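YECBM32 (Yersinia enterocolitica, PDB 2JDA) binds polygalacturonic acid, the backbone of pectin, as a periplasmic carbohydrate-binding module of the F5/8 type C (family 32) kind. Local coordinates at residues A[76-79]-A[83-86]; A[16-19]-A[24-27]; A[91-94]-A[100-103]. One frame throughout, in Å; residues are numbered along the deposited sequence.

Overall arrangement
The three contacts lie in series along one compact beta-rich domain with a F5/8 type C family signature, and none touches another. Contacts 1 and 3 share strand 85-92: contact 1 joins its start to strand 71-78 across a hairpin, and contact 3 ties the loop just beyond its end to strand 101-105 of the second sheet, their centres about 19 Å apart. Contact 2 closes a loop between strands 10-15 and 38-41, its centre about 21 Å from that of contact 1 and about 20 Å from that of contact 3, on the opposite side of the chain's centre from the latter. The bound calcium ion lies about 9 Å from the side chain of V25 in contact 2.

Contact 1 of 3, residues A[76-79]-A[83-86]; sequences FYSN and NWQP
Y77 and Q85 form the antiparallel hydrogen-bonded pair of a beta hairpin, and each satisfies the other's backbone: Y77 N gives its hydrogen to Q85 O at 2.8 Å, and Q85 N returns one to Y77 O at 3.0 Å. Both bonds are nearly straight, the second reaching 171° at the hydrogen. A water lies within bonding reach of Y77 O, though it cannot serve all the acceptors around it. Next along the strand, F76 and P86 make a non-hydrogen-bonded pair, where the CA of F76 adds a C-H...O contact to Q85 O.

Toward the turn the bonding passes to a side chain. S78 OG donates to N83 O at 2.7 Å, approaching from above the carbonyl plane, 38° out of it. OG stands anti to the backbone N (chi1 179°), which sets it beside its own carbonyl carbon, facing N83 O and the turn, where it also accepts from G81 N; N83 N is taken by the carboxylate of D80.

The side chains divide between two faces. On one, CB of Q85 lies over a face of the Y77 ring, 4.0 Å from its centroid, a CH-pi contact. A water joins the polar ends, 2.7 Å from Y77 OH and donating to Q85 OE1 at 2.8 Å. On the other face, F76 CE1 meets P86 CB at 3.9 Å. CB of S78 sits over the six-membered ring of W84, 3.7 Å from its centroid, while K114 makes a cation-pi contact with the same indole.

The chemistry implies a hairpin end closed by two kinds of bond: main-chain pairing in the strands, then a serine hydroxyl that ties both sides of the turn together, with the tryptophan packed against that serine's methylene.

Contact 2 of 3, residues A[16-19]-A[24-27]; sequences SGYD and HVPA
Apolar contact is made mainly by Y18, whose ring carbon CE1 lies 3.8 Å from CG1 of V25, the two side chains running alongside each other in the same direction. Its CB also meets P26 CD at 3.9 Å, the proline ring crossing at a slant. With chi1 at 63°, CG of Y18 stands between the backbone N and the carbonyl carbon, which lifts the ring up beside V25. P26 in turn packs on V13 and A15 of strand 10-15 and on W38 of strand 38-41.

Hydrogen bonding across the segments is by backbone: H24 N donates to D19 O at 3.0 Å, bent to 145° at the hydrogen.

Polar side chains meet more loosely. D19 OD2 approaches the edge of the H24 ring near its plane, 3.5 Å from CD2, with the carboxylate turned 80° against the imidazole. OD2 stays 4.3 Å from H24 NE2, while the other oxygen, OD1, accepts from K22 N within the loop.

The surface loop between strands 10-15 and 38-41 is thus closed by one bent main-chain bond and a small apolar patch; the carboxylate of D19 would probably favour the protonated form of H24, whose charge is not seen.

Contact 3 of 3, residues A[91-94]-A[100-103]; sequences LETS and GEKL. With SO4 (sulfate ion), chain H.
The backbones of S94 and E101 stay well apart, 7.8 Å between their CA atoms at the nearest approach, so the 91-94 and 100-103 segments are bridged by a side chain and not by strand pairing. E101 spans the gap. Its chain is extended beyond CG (chi2 178°), which carries the carboxylate over to the start of the loop that follows strand 85-92.

There OE2 of E101 accepts from S94 N at 2.8 Å, with the N-H pointing almost straight at the oxygen, 175° at the hydrogen. The donor comes from above the carboxylate, 37° out of its plane. The same OE2 lies 3.4 Å from the CA of T93, and CB of S94 is 3.6 Å from OE1, so the carboxylate packs against the CA of T93 and the CB of S94. A water lies 2.7 Å from S94 O and 3.1 Å from E101 OE2, within bonding reach of both.

The other oxygen, OE1, makes a salt bridge to R142, whose NH1 also donates to E92 O. The hydroxyls of the loop look elsewhere: T93 OG1 bonds L71 N, and S94 OG bonds A96 N. K102 takes no part in this contact; with its chain bent at chi3, its NZ reaches a sulfate ion, probably from the crystallisation liquor, through a weak 3.5 Å bond to O2, and S141 OG also holds that ion.

One glutamate carboxylate therefore joins two elements beside its own strand: OE2 takes a main-chain amide from the loop just after strand 85-92 and OE1 takes the arginine of strand 141-143. The arginine would probably help to keep this carboxylate ionised and pinned in place.

Contact 1 of 3, residues A[76-79]-A[83-86]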
ATOM      1  N   PHE A  76       4.407   6.416  -4.301  1.00  9.85           N
ATOM      2  CA  PHE A  76       5.625   7.196  -4.425  1.00 10.14           C
ATOM      3  C   PHE A  76       6.799   6.431  -3.839  1.00  9.97           C
ATOM      4  O   PHE A  76       6.615   5.575  -2.958  1.00 10.30           O
ATOM      5  CB  PHE A  76       5.514   8.568  -3.733  1.00  9.95           C
ATOM      6  CG  PHE A  76       4.445   9.419  -4.297  1.00 10.69           C
ATOM      7  CD1 PHE A  76       4.718  10.306  -5.331  1.00 11.68           C
ATOM      8  CD2 PHE A  76       3.136   9.296  -3.854  1.00 11.97           C
ATOM      9  CE1 PHE A  76       3.678  11.086  -5.873  1.00 12.33           C
ATOM     10  CE2 PHE A  76       2.123  10.057  -4.389  1.00 12.56           C
ATOM     11  CZ  PHE A  76       2.412  10.930  -5.429  1.00 12.60           C
ATOM     12  N   TYR A  77       7.984   6.738  -4.346  1.00 10.64           N
ATOM     13  CA  TYR A  77       9.195   6.150  -3.797  1.00 10.72           C
ATOM     14  C   TYR A  77      10.247   7.219  -3.532  1.00 10.71           C
ATOM     15  O   TYR A  77      10.258   8.302  -4.113  1.00 11.00           O
ATOM     16  CB  TYR A  77       9.767   5.052  -4.703  1.00 11.63           C
ATOM     17  CG  TYR A  77      10.288   5.527  -6.055  1.00 11.01           C
ATOM     18  CD1 TYR A  77      11.646   5.745  -6.262  1.00 13.56           C
ATOM     19  CD2 TYR A  77       9.421   5.778  -7.112  1.00 12.05           C
ATOM     20  CE1 TYR A  77      12.121   6.186  -7.539  1.00 14.29           C
ATOM     21  CE2 TYR A  77       9.891   6.229  -8.355  1.00 14.07           C
ATOM     22  CZ  TYR A  77      11.238   6.400  -8.565  1.00 15.34           C
ATOM     23  OH  TYR A  77      11.658   6.858  -9.821  1.00 18.13           O
ATOM     24  N   SER A  78      11.186   6.896  -2.644  1.00 11.05           N
ATOM     25  CA  SER A  78      12.212   7.841  -2.202  1.00 11.38           C
ATOM     26  C   SER A  78      13.366   7.089  -1.547  1.00 11.53           C
ATOM     27  O   SER A  78      13.172   5.995  -0.996  1.00 11.16           O
ATOM     28  CB  SER A  78      11.620   8.795  -1.145  1.00 10.87           C
ATOM     29  OG  SER A  78      12.537   9.729  -0.653  1.00 13.28           O
ATOM     30  N   ASN A  79      14.545   7.698  -1.612  1.00 11.56           N
ATOM     31  CA  ASN A  79      15.660   7.229  -0.828  1.00 12.89           C
ATOM     32  C   ASN A  79      15.846   7.974   0.490  1.00 13.64           C
ATOM     33  O   ASN A  79      16.490   7.449   1.397  1.00 16.23           O
ATOM     34  CB  ASN A  79      16.944   7.326  -1.646  1.00 13.56           C
ATOM     35  CG  ASN A  79      17.021   6.274  -2.710  1.00 15.16           C
ATOM     36  OD1 ASN A  79      16.489   5.179  -2.556  1.00 15.40           O
ATOM     37  ND2 ASN A  79      17.732   6.593  -3.801  1.00 16.01           N
ATOM     38  N   ASN A  83      11.902  13.558  -0.453  1.00 14.22           N
ATOM     39  CA  ASN A  83      11.743  13.906  -1.866  1.00 13.93           C
ATOM     40  C   ASN A  83      11.217  12.657  -2.550  1.00 12.97           C
ATOM     41  O   ASN A  83      11.843  11.612  -2.505  1.00 12.97           O
ATOM     42  CB  ASN A  83      13.082  14.349  -2.456  1.00 13.05           C
ATOM     43  CG  ASN A  83      13.516  15.672  -1.915  1.00 15.06           C
ATOM     44  OD1 ASN A  83      12.965  16.682  -2.314  1.00 17.40           O
ATOM     45  ND2 ASN A  83      14.476  15.672  -0.989  1.00 18.15           N
ATOM     46  N   TRP A  84      10.066  12.790  -3.178  1.00 11.98           N
ATOM     47  CA  TRP A  84       9.297  11.679  -3.687  1.00 11.20           C
ATOM     48  C   TRP A  84       9.166  11.746  -5.195  1.00 11.11           C
ATOM     49  O   TRP A  84       8.989  12.825  -5.780  1.00 12.87           O
ATOM     50  CB  TRP A  84       7.892  11.690  -3.052  1.00 11.08           C
ATOM     51  CG  TRP A  84       7.928  11.576  -1.558  1.00 10.64           C
ATOM     52  CD1 TRP A  84       7.921  12.592  -0.664  1.00 11.43           C
ATOM     53  CD2 TRP A  84       8.095  10.368  -0.779  1.00 10.25           C
ATOM     54  NE1 TRP A  84       8.037  12.110   0.610  1.00 12.56           N
ATOM     55  CE2 TRP A  84       8.180  10.752   0.567  1.00 10.86           C
ATOM     56  CE3 TRP A  84       8.169   8.991  -1.084  1.00  9.66           C
ATOM     57  CZ2 TRP A  84       8.320   9.827   1.593  1.00 11.61           C
ATOM     58  CZ3 TRP A  84       8.326   8.087  -0.069  1.00 11.16           C
ATOM     59  CH2 TRP A  84       8.398   8.511   1.247  1.00 10.92           C
ATOM     60  N   GLN A  85       9.193  10.558  -5.809  1.00 10.61           N
ATOM     61  CA  GLN A  85       8.878  10.350  -7.206  1.00 11.44           C
ATOM     62  C   GLN A  85       7.721   9.383  -7.351  1.00 11.48           C
ATOM     63  O   GLN A  85       7.615   8.410  -6.600  1.00 11.02           O
ATOM     64  CB  GLN A  85      10.089   9.820  -7.954  1.00 14.52           C
ATOM     65  CG  GLN A  85      11.194  10.879  -8.121  1.00 18.56           C
ATOM     66  CD  GLN A  85      12.260  10.377  -9.096  1.00 23.28           C
ATOM     67  OE1 GLN A  85      13.112   9.669  -8.674  1.00 24.91           O
ATOM     68  NE2 GLN A  85      12.090  10.624 -10.405  1.00 26.81           N
ATOM     69  N   PRO A  86       6.825   9.618  -8.289  1.00 11.56           N
ATOM     70  CA  PRO A  86       5.698   8.723  -8.444  1.00 12.80           C
ATOM     71  C   PRO A  86       6.035   7.446  -9.163  1.00 12.60           C
ATOM     72  O   PRO A  86       6.731   7.484 -10.220  1.00 14.38           O
ATOM     73  CB  PRO A  86       4.718   9.540  -9.253  1.00 13.01           C
ATOM     74  CG  PRO A  86       5.561  10.400 -10.013  1.00 13.40           C
ATOM     75  CD  PRO A  86       6.763  10.751  -9.222  1.00 13.79           C
TER
HETATM   76  O   HOH W   1      12.676   9.659  -5.239  0.50 20.21           O
HETATM   77  O   HOH W   2      14.148   7.729 -10.330  1.00 24.40           O

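Contact 2 of 3, residues A[16-19]-A[24-27]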
ATOM      1  N   SER A  16      -0.313   9.053   8.264  1.00  9.26           N
ATOM      2  CA  SER A  16      -0.946  10.300   8.575  1.00 10.06           C
ATOM      3  C   SER A  16      -1.844  10.203   9.802  1.00 10.90           C
ATOM      4  O   SER A  16      -2.007  11.199  10.504  1.00 11.37           O
ATOM      5  CB  SER A  16      -1.819  10.735   7.403  1.00 10.84           C
ATOM      6  OG  SER A  16      -2.741   9.773   7.037  1.00 10.91           O
ATOM      7  N   GLY A  17      -2.456   9.046   9.993  1.00 10.14           N
ATOM      8  CA  GLY A  17      -3.431   8.804  11.040  1.00  9.93           C
ATOM      9  C   GLY A  17      -3.933   7.398  10.954  1.00  9.04           C
ATOM     10  O   GLY A  17      -3.492   6.655  10.089  1.00  9.92           O
ATOM     11  N   TYR A  18      -4.809   7.028  11.892  1.00  9.85           N
ATOM     12  CA  TYR A  18      -5.325   5.697  11.968  1.00  9.87           C
ATOM     13  C   TYR A  18      -6.550   5.700  12.881  1.00 10.04           C
ATOM     14  O   TYR A  18      -6.724   6.589  13.707  1.00 11.13           O
ATOM     15  CB  TYR A  18      -4.224   4.752  12.555  1.00 10.61           C
ATOM     16  CG  TYR A  18      -3.785   5.050  13.972  1.00  9.07           C
ATOM     17  CD1 TYR A  18      -4.232   4.264  15.046  1.00 10.26           C
ATOM     18  CD2 TYR A  18      -2.931   6.088  14.263  1.00 10.60           C
ATOM     19  CE1 TYR A  18      -3.854   4.506  16.339  1.00 10.65           C
ATOM     20  CE2 TYR A  18      -2.557   6.358  15.568  1.00 10.92           C
ATOM     21  CZ  TYR A  18      -3.016   5.586  16.603  1.00 10.91           C
ATOM     22  OH  TYR A  18      -2.619   5.862  17.919  1.00 11.34           O
ATOM     23  N   ASP A  19      -7.326   4.635  12.804  1.00 10.08           N
ATOM     24  CA  ASP A  19      -8.518   4.437  13.636  1.00 10.84           C
ATOM     25  C   ASP A  19      -8.035   3.951  14.980  1.00 10.72           C
ATOM     26  O   ASP A  19      -7.764   2.774  15.157  1.00 11.99           O
ATOM     27  CB  ASP A  19      -9.454   3.452  12.995  1.00 11.73           C
ATOM     28  CG  ASP A  19     -10.729   3.247  13.752  1.00 13.23           C
ATOM     29  OD1 ASP A  19     -10.767   3.562  14.987  1.00 13.83           O
ATOM     30  OD2 ASP A  19     -11.695   2.725  13.139  1.00 15.13           O
ATOM     31  N   HIS A  24      -6.733   0.079  14.404  1.00 11.28           N
ATOM     32  CA  HIS A  24      -6.320  -0.278  13.040  1.00  9.77           C
ATOM     33  C   HIS A  24      -5.037   0.530  12.687  1.00  9.69           C
ATOM     34  O   HIS A  24      -5.043   1.465  11.862  1.00 10.49           O
ATOM     35  CB  HIS A  24      -7.425   0.034  12.039  1.00 11.24           C
ATOM     36  CG  HIS A  24      -8.689  -0.710  12.298  1.00 11.13           C
ATOM     37  ND1 HIS A  24      -8.751  -2.085  12.475  1.00 12.10           N
ATOM     38  CD2 HIS A  24      -9.956  -0.261  12.382  1.00 13.36           C
ATOM     39  CE1 HIS A  24      -9.999  -2.461  12.671  1.00 12.61           C
ATOM     40  NE2 HIS A  24     -10.759  -1.382  12.540  1.00 11.75           N
ATOM     41  N   VAL A  25      -3.975   0.169  13.371  1.00  9.55           N
ATOM     42  CA  VAL A  25      -2.734   0.911  13.413  1.00  9.70           C
ATOM     43  C   VAL A  25      -1.909   0.687  12.141  1.00  9.37           C
ATOM     44  O   VAL A  25      -2.076  -0.321  11.466  1.00  9.87           O
ATOM     45  CB  VAL A  25      -1.877   0.506  14.650  1.00 10.28           C
ATOM     46  CG1 VAL A  25      -2.554   0.973  15.959  1.00 11.15           C
ATOM     47  CG2 VAL A  25      -1.577  -0.998  14.664  1.00  9.79           C
ATOM     48  N   PRO A  26      -1.000   1.604  11.846  1.00  9.41           N
ATOM     49  CA  PRO A  26      -0.176   1.470  10.647  1.00 10.08           C
ATOM     50  C   PRO A  26       0.606   0.144  10.536  1.00  9.37           C
ATOM     51  O   PRO A  26       0.647  -0.480   9.461  1.00  9.93           O
ATOM     52  CB  PRO A  26       0.741   2.694  10.741  1.00 10.59           C
ATOM     53  CG  PRO A  26      -0.087   3.693  11.452  1.00 11.80           C
ATOM     54  CD  PRO A  26      -0.766   2.891  12.528  1.00 10.30           C
ATOM     55  N   ALA A  27       1.151  -0.361  11.641  1.00  9.95           N
ATOM     56  CA  ALA A  27       1.918  -1.596  11.586  1.00 10.31           C
ATOM     57  C   ALA A  27       1.103  -2.792  11.115  1.00 10.68           C
ATOM     58  O   ALA A  27       1.635  -3.801  10.667  1.00 11.49           O
ATOM     59  CB  ALA A  27       2.579  -1.850  12.897  1.00 10.76           C
TER

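Contact 3 of 3, residues A[91-94]-A[100-103]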
ATOM      1  N   LEU A  91      -4.567   5.741  -9.111  1.00 14.67           N
ATOM      2  CA  LEU A  91      -4.990   4.364  -9.302  1.00 13.72           C
ATOM      3  C   LEU A  91      -6.237   4.038  -8.502  1.00 12.75           C
ATOM      4  O   LEU A  91      -6.493   4.685  -7.498  1.00 13.20           O
ATOM      5  CB  LEU A  91      -3.910   3.364  -8.782  1.00 15.87           C
ATOM      6  CG  LEU A  91      -2.542   3.475  -9.421  1.00 18.28           C
ATOM      7  CD1 LEU A  91      -1.565   2.538  -8.820  1.00 19.68           C
ATOM      8  CD2 LEU A  91      -2.646   3.131 -10.884  1.00 20.28           C
ATOM      9  N   GLU A  92      -6.979   3.023  -8.911  1.00 11.79           N
ATOM     10  CA  GLU A  92      -7.995   2.393  -8.076  1.00 12.64           C
ATOM     11  C   GLU A  92      -7.711   0.917  -7.993  1.00 11.98           C
ATOM     12  O   GLU A  92      -7.358   0.289  -9.010  1.00 12.83           O
ATOM     13  CB  GLU A  92      -9.368   2.548  -8.700  1.00 14.99           C
ATOM     14  CG  GLU A  92     -10.022   3.890  -8.619  1.00 19.35           C
ATOM     15  CD  GLU A  92     -11.449   3.731  -9.153  1.00 24.63           C
ATOM     16  OE1 GLU A  92     -12.383   3.950  -8.424  1.00 25.01           O
ATOM     17  OE2 GLU A  92     -11.605   3.279 -10.307  1.00 30.92           O
ATOM     18  N   THR A  93      -7.926   0.314  -6.840  1.00 11.94           N
ATOM     19  CA  THR A  93      -7.871  -1.130  -6.699  1.00 11.93           C
ATOM     20  C   THR A  93      -9.055  -1.764  -7.418  1.00 12.90           C
ATOM     21  O   THR A  93     -10.089  -1.167  -7.637  1.00 14.29           O
ATOM     22  CB  THR A  93      -7.826  -1.617  -5.254  1.00 11.74           C
ATOM     23  OG1 THR A  93      -8.993  -1.176  -4.519  1.00 12.51           O
ATOM     24  CG2 THR A  93      -6.583  -1.087  -4.573  1.00 12.60           C
ATOM     25  N   SER A  94      -8.869  -3.009  -7.776  1.00 13.35           N
ATOM     26  CA  SER A  94      -9.906  -3.789  -8.428  1.00 15.12           C
ATOM     27  C   SER A  94     -10.890  -4.343  -7.416  1.00 14.67           C
ATOM     28  O   SER A  94     -10.529  -4.705  -6.302  1.00 14.10           O
ATOM     29  CB  SER A  94      -9.262  -4.937  -9.184  1.00 16.00           C
ATOM     30  OG  SER A  94     -10.273  -5.720  -9.799  1.00 19.12           O
ATOM     31  N   GLY A 100      -6.246  -9.820  -3.585  1.00 16.04           N
ATOM     32  CA  GLY A 100      -5.203  -8.820  -3.651  1.00 16.07           C
ATOM     33  C   GLY A 100      -4.712  -8.680  -5.084  1.00 14.15           C
ATOM     34  O   GLY A 100      -5.190  -9.366  -5.996  1.00 14.78           O
ATOM     35  N   GLU A 101      -3.774  -7.764  -5.269  1.00 12.21           N
ATOM     36  CA  GLU A 101      -3.234  -7.476  -6.594  1.00 11.35           C
ATOM     37  C   GLU A 101      -1.723  -7.313  -6.529  1.00 11.74           C
ATOM     38  O   GLU A 101      -1.197  -6.762  -5.534  1.00 12.35           O
ATOM     39  CB  GLU A 101      -3.794  -6.201  -7.187  1.00 11.27           C
ATOM     40  CG  GLU A 101      -5.285  -6.220  -7.394  1.00 12.19           C
ATOM     41  CD  GLU A 101      -5.790  -4.919  -7.938  1.00 13.15           C
ATOM     42  OE1 GLU A 101      -5.663  -4.689  -9.166  1.00 16.01           O
ATOM     43  OE2 GLU A 101      -6.387  -4.144  -7.140  1.00 15.30           O
ATOM     44  N   LYS A 102      -1.042  -7.755  -7.596  1.00 11.27           N
ATOM     45  CA  LYS A 102       0.404  -7.612  -7.717  1.00 11.60           C
ATOM     46  C   LYS A 102       0.629  -6.508  -8.746  1.00 11.31           C
ATOM     47  O   LYS A 102       0.416  -6.689  -9.947  1.00 12.48           O
ATOM     48  CB  LYS A 102       1.003  -8.934  -8.198  1.00 11.97           C
ATOM     49  CG  LYS A 102       2.501  -8.902  -8.332  1.00 14.59           C
ATOM     50  CD  LYS A 102       3.092 -10.279  -8.672  1.00 18.80           C
ATOM     51  CE  LYS A 102       3.104 -10.561 -10.097  1.00 24.80           C
ATOM     52  NZ  LYS A 102       4.199 -11.633 -10.322  1.00 27.66           N
ATOM     53  N   LEU A 103       1.055  -5.370  -8.252  1.00 10.67           N
ATOM     54  CA  LEU A 103       1.306  -4.186  -9.069  1.00  9.69           C
ATOM     55  C   LEU A 103       2.723  -4.206  -9.534  1.00 10.85           C
ATOM     56  O   LEU A 103       3.634  -4.381  -8.712  1.00 11.86           O
ATOM     57  CB  LEU A 103       1.041  -2.906  -8.253  1.00 10.20           C
ATOM     58  CG  LEU A 103      -0.293  -2.838  -7.507  1.00 11.66           C
ATOM     59  CD1 LEU A 103      -0.353  -1.536  -6.750  1.00 12.74           C
ATOM     60  CD2 LEU A 103      -1.473  -3.050  -8.408  1.00 13.42           C
TER
HETATM   61  S   SO4 H1151       2.651 -12.725 -14.691  1.00 23.11           S
HETATM   62  O1  SO4 H1151       1.271 -12.297 -14.732  1.00 21.87           O
HETATM   63  O2  SO4 H1151       3.370 -11.935 -13.667  1.00 26.43           O
HETATM   64  O3  SO4 H1151       2.641 -14.118 -14.221  1.00 29.56           O
HETATM   65  O4  SO4 H1151       3.255 -12.427 -15.895  1.00 25.09           O
HETATM   66  O   HOH W   3      -8.227  -5.823  -5.324  1.00 18.23           O